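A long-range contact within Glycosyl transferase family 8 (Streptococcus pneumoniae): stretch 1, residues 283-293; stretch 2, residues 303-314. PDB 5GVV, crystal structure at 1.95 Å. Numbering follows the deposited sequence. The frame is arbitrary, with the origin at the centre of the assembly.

Stretch 1, residues 283-293: LTNSWCVEKID
Stretch 2 (303-314) HFHIVAYTNMAN

Where two strands share only a short parallel bridge, side chains and solvent can complete the contact. The pairing of residues 283-293 with 303-314 in this family 8 glycosyl transferase is a compact example, burying 556 Å² in total. The second stretch enters on a strand already under way at His303, carries it to the bridge at Val307, and leads through a loop to Ala313, the N-cap of a helix that Asn314 opens; the first starts extended at Leu283 (phi/psi -113/120), runs through a loop and turns into a helix at Ile292.

The backbone register is set by one parallel bridge, Leu283 with Val307, whose CA atoms lie 4.7 Å apart. Its hydrogen bond runs from Thr284 N to Val307 O, 2.9 Å with an N-H...O angle of 166°, so the amide points almost straight at the carbonyl. The same oxygen also receives a CA-H...O contact from Leu283 CA at 3.4 Å. One residue on, Thr284 and Ala308 have CA atoms 5.3 Å apart, and here the second stretch supplies the CA-H group: Ala308 CA approaches Thr284 O at 3.3 Å. Both residues are extended, at -125/155 and -140/159.

Water takes over where direct backbone bonding stops. One molecule donates to Thr284 O (2.8 Å) and accepts from Tyr309 N (2.5 Å) and Asn285 ND2 (2.4 Å), filling the gap between Thr284 O and Tyr309 N, which are 4.4 Å apart. A second water donates weakly to Asn285 O at 3.2 Å and Asn311 O at 3.4 Å. The Asn285 side chain (chi1 t, chi2 -110°) also brings ND2 within 3.4 Å of Thr310 CG2, a van der Waals contact.

Leu283 and Val307 direct their side chains to the same face of the sheet, both with chi1 t, and Leu283 CD1 meets Val307 CG1 at 4.1 Å. With chi2 p, Leu283 also places CD1 over one face of the Tyr309 ring, 4.0 Å from the centroid and 24° off the normal, a CH-pi contact; Tyr309 has chi1 m and chi2 -18°. Ile306 (m, m) gathers three neighbours: its CG2 lies 3.9 Å from Thr284 CG2 and 4.2 Å from Val289 CG2, while its CD1 lies 4.1 Å from Ile292 CD1. Thr284 and Val289 both have chi1 t. Ile292 (t, p) also brings CD1 to 4.0 Å from Phe304 CD1, obliquely to a ring with chi1 m and chi2 -96°. Farther along, Trp287 CB and Ala313 CB touch at 3.6 Å, although the indole (chi1 p, chi2 -86°) leads away.

Within the first stretch, local bonds accompany these contacts. Thr284 OG1 donates to Ser286 O at 2.7 Å. A type II turn from Val289 to Ile292, with Glu290 at -59/118 and Lys291 at 62/20, is closed by Ile292 N to Val289 O at 3.3 Å. Lys291 NZ forms a salt bridge with Glu290 OE2 at 2.8 Å, and Lys291 occupies the N-cap position before the helix.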

# COMPACT_ATOMS: atom_id res chain seq x y z
N LEU A 283 20.70 -15.75 20.23
CA LEU A 283 19.50 -16.58 20.29
C LEU A 283 19.01 -16.57 21.73
O LEU A 283 19.74 -16.97 22.64
CB LEU A 283 19.83 -18.01 19.86
CG LEU A 283 18.79 -19.10 20.10
CD1 LEU A 283 17.64 -19.02 19.11
CD2 LEU A 283 19.44 -20.48 20.04
N THR A 284 17.79 -16.10 21.94
CA THR A 284 17.22 -16.04 23.28
C THR A 284 15.89 -16.78 23.33
O THR A 284 15.22 -16.93 22.31
CB THR A 284 16.97 -14.58 23.71
OG1 THR A 284 16.40 -14.55 25.03
CG2 THR A 284 16.02 -13.88 22.74
N ASN A 285 15.52 -17.26 24.51
CA ASN A 285 14.16 -17.73 24.71
C ASN A 285 13.46 -16.83 25.72
O ASN A 285 12.25 -16.95 25.97
CB ASN A 285 14.13 -19.19 25.16
CG ASN A 285 12.81 -19.88 24.85
OD1 ASN A 285 12.03 -20.18 25.75
ND2 ASN A 285 12.56 -20.10 23.57
N SER A 286 14.23 -15.91 26.30
CA SER A 286 13.73 -15.02 27.34
C SER A 286 13.59 -13.58 26.84
O SER A 286 14.14 -13.23 25.79
CB SER A 286 14.67 -15.05 28.55
OG SER A 286 15.99 -14.66 28.19
N TRP A 287 12.87 -12.76 27.59
CA TRP A 287 12.67 -11.37 27.22
C TRP A 287 13.93 -10.54 27.43
O TRP A 287 14.18 -9.59 26.68
CB TRP A 287 11.51 -10.76 28.02
CG TRP A 287 11.78 -10.69 29.49
CD1 TRP A 287 11.55 -11.67 30.40
CD2 TRP A 287 12.32 -9.58 30.21
NE1 TRP A 287 11.93 -11.25 31.65
CE2 TRP A 287 12.41 -9.97 31.56
CE3 TRP A 287 12.76 -8.31 29.85
CZ2 TRP A 287 12.90 -9.12 32.56
CZ3 TRP A 287 13.25 -7.47 30.83
CH2 TRP A 287 13.32 -7.87 32.17
N CYS A 288 14.72 -10.89 28.44
CA CYS A 288 15.88 -10.07 28.76
C CYS A 288 17.15 -10.48 28.05
O CYS A 288 17.79 -11.48 28.39
CB CYS A 288 16.13 -10.00 30.27
SG CYS A 288 17.31 -8.69 30.71
N VAL A 289 17.50 -9.70 27.03
CA VAL A 289 18.79 -9.77 26.39
C VAL A 289 19.59 -8.63 27.02
O VAL A 289 19.19 -7.47 26.91
CB VAL A 289 18.66 -9.58 24.86
CG1 VAL A 289 20.00 -9.70 24.18
CG2 VAL A 289 17.69 -10.62 24.30
N GLU A 290 20.67 -8.97 27.72
CA GLU A 290 21.39 -8.01 28.55
C GLU A 290 21.92 -6.80 27.79
O GLU A 290 22.72 -6.93 26.87
CB GLU A 290 22.55 -8.69 29.30
CG GLU A 290 23.30 -7.77 30.25
CD GLU A 290 22.49 -7.42 31.48
OE1 GLU A 290 21.74 -8.29 31.96
OE2 GLU A 290 22.61 -6.28 31.97
N LYS A 291 21.43 -5.62 28.18
CA LYS A 291 21.90 -4.34 27.64
C LYS A 291 21.68 -4.15 26.14
O LYS A 291 22.33 -3.29 25.54
CB LYS A 291 23.38 -4.14 27.98
CG LYS A 291 23.66 -3.97 29.46
CD LYS A 291 23.00 -2.70 29.98
CE LYS A 291 23.37 -2.45 31.44
NZ LYS A 291 22.92 -3.55 32.34
N ILE A 292 20.77 -4.92 25.54
CA ILE A 292 20.56 -4.84 24.09
C ILE A 292 20.12 -3.46 23.59
O ILE A 292 20.57 -3.00 22.53
CB ILE A 292 19.60 -5.96 23.57
CG1 ILE A 292 19.57 -5.98 22.04
CG2 ILE A 292 18.20 -5.79 24.12
CD1 ILE A 292 20.94 -6.16 21.41
N ASP A 293 19.26 -2.78 24.35
CA ASP A 293 18.82 -1.45 23.97
C ASP A 293 20.00 -0.48 23.96
O ASP A 293 20.18 0.30 23.02
CB ASP A 293 17.74 -0.94 24.93
CG ASP A 293 16.49 -1.80 24.91
OD1 ASP A 293 16.55 -2.95 25.39
OD2 ASP A 293 15.45 -1.31 24.41
N HIS A 303 24.65 -4.28 12.90
CA HIS A 303 23.33 -4.85 12.70
C HIS A 303 23.16 -6.04 13.63
O HIS A 303 23.83 -7.07 13.48
CB HIS A 303 23.15 -5.27 11.24
CG HIS A 303 21.75 -5.69 10.88
ND1 HIS A 303 21.38 -6.01 9.59
CD2 HIS A 303 20.64 -5.83 11.64
CE1 HIS A 303 20.10 -6.34 9.57
NE2 HIS A 303 19.63 -6.24 10.80
N PHE A 304 22.27 -5.90 14.62
CA PHE A 304 22.03 -6.97 15.58
C PHE A 304 20.89 -7.85 15.11
O PHE A 304 19.85 -7.35 14.67
CB PHE A 304 21.66 -6.39 16.95
CG PHE A 304 22.70 -5.48 17.53
CD1 PHE A 304 23.63 -5.97 18.44
CD2 PHE A 304 22.72 -4.13 17.20
CE1 PHE A 304 24.58 -5.12 19.01
CE2 PHE A 304 23.67 -3.28 17.76
CZ PHE A 304 24.60 -3.77 18.66
N HIS A 305 21.08 -9.16 15.22
CA HIS A 305 20.01 -10.09 14.89
C HIS A 305 19.65 -10.86 16.16
O HIS A 305 20.48 -11.59 16.71
CB HIS A 305 20.47 -11.06 13.79
CG HIS A 305 20.98 -10.38 12.56
ND1 HIS A 305 20.23 -10.23 11.42
CD2 HIS A 305 22.17 -9.79 12.30
CE1 HIS A 305 20.93 -9.58 10.51
NE2 HIS A 305 22.12 -9.30 11.02
N ILE A 306 18.42 -10.67 16.63
CA ILE A 306 17.96 -11.35 17.84
C ILE A 306 16.91 -12.38 17.45
O ILE A 306 15.84 -12.03 16.95
CB ILE A 306 17.38 -10.36 18.87
CG1 ILE A 306 18.35 -9.21 19.11
CG2 ILE A 306 17.08 -11.09 20.18
CD1 ILE A 306 19.74 -9.66 19.55
N VAL A 307 17.24 -13.65 17.68
CA VAL A 307 16.40 -14.76 17.22
C VAL A 307 15.77 -15.46 18.42
O VAL A 307 16.38 -15.55 19.48
CB VAL A 307 17.26 -15.76 16.42
CG1 VAL A 307 16.40 -16.86 15.81
CG2 VAL A 307 18.02 -15.03 15.32
N ALA A 308 14.53 -15.92 18.25
CA ALA A 308 13.88 -16.75 19.26
C ALA A 308 13.10 -17.84 18.54
O ALA A 308 12.78 -17.68 17.36
CB ALA A 308 12.95 -15.92 20.14
N TYR A 309 12.80 -18.93 19.24
CA TYR A 309 12.06 -20.04 18.65
C TYR A 309 10.59 -19.94 19.02
O TYR A 309 9.81 -20.85 18.75
CB TYR A 309 12.62 -21.38 19.16
CG TYR A 309 14.01 -21.74 18.66
CD1 TYR A 309 14.57 -21.11 17.55
CD2 TYR A 309 14.77 -22.71 19.32
CE1 TYR A 309 15.84 -21.45 17.10
CE2 TYR A 309 16.04 -23.05 18.87
CZ TYR A 309 16.57 -22.42 17.77
OH TYR A 309 17.83 -22.76 17.33
N THR A 310 10.20 -18.83 19.63
CA THR A 310 8.86 -18.69 20.18
C THR A 310 8.40 -17.24 20.11
O THR A 310 9.13 -16.39 19.58
CB THR A 310 8.83 -19.17 21.66
OG1 THR A 310 7.54 -18.94 22.23
CG2 THR A 310 9.86 -18.41 22.47
N ASN A 311 7.21 -16.95 20.64
CA ASN A 311 6.72 -15.58 20.72
C ASN A 311 7.65 -14.72 21.56
O ASN A 311 8.28 -15.22 22.49
CB ASN A 311 5.32 -15.54 21.32
CG ASN A 311 4.25 -16.00 20.36
OD1 ASN A 311 4.27 -15.67 19.18
ND2 ASN A 311 3.30 -16.78 20.86
N MSE A 312 7.74 -13.43 21.25
CA MSE A 312 8.64 -12.54 21.98
C MSE A 312 7.87 -11.53 22.82
O MSE A 312 6.77 -11.11 22.45
CB MSE A 312 9.59 -11.81 21.03
CG MSE A 312 10.72 -12.66 20.45
SE MSE A 312 11.71 -11.55 19.20
CE MSE A 312 13.26 -12.67 18.87
N ALA A 313 8.46 -11.13 23.94
CA ALA A 313 7.87 -10.13 24.81
C ALA A 313 7.97 -8.74 24.19
O ALA A 313 8.78 -8.51 23.29
CB ALA A 313 8.54 -10.15 26.17
N ASN A 314 7.16 -7.81 24.69
CA ASN A 314 7.15 -6.44 24.18
C ASN A 314 8.52 -5.78 24.25
O ASN A 314 8.86 -4.97 23.39
CB ASN A 314 6.12 -5.59 24.92
CG ASN A 314 4.69 -5.91 24.52
OD1 ASN A 314 4.45 -6.54 23.50
ND2 ASN A 314 3.74 -5.46 25.34
O HOH W 1 13.63 -19.16 21.63
O HOH W 2 11.47 -15.04 23.51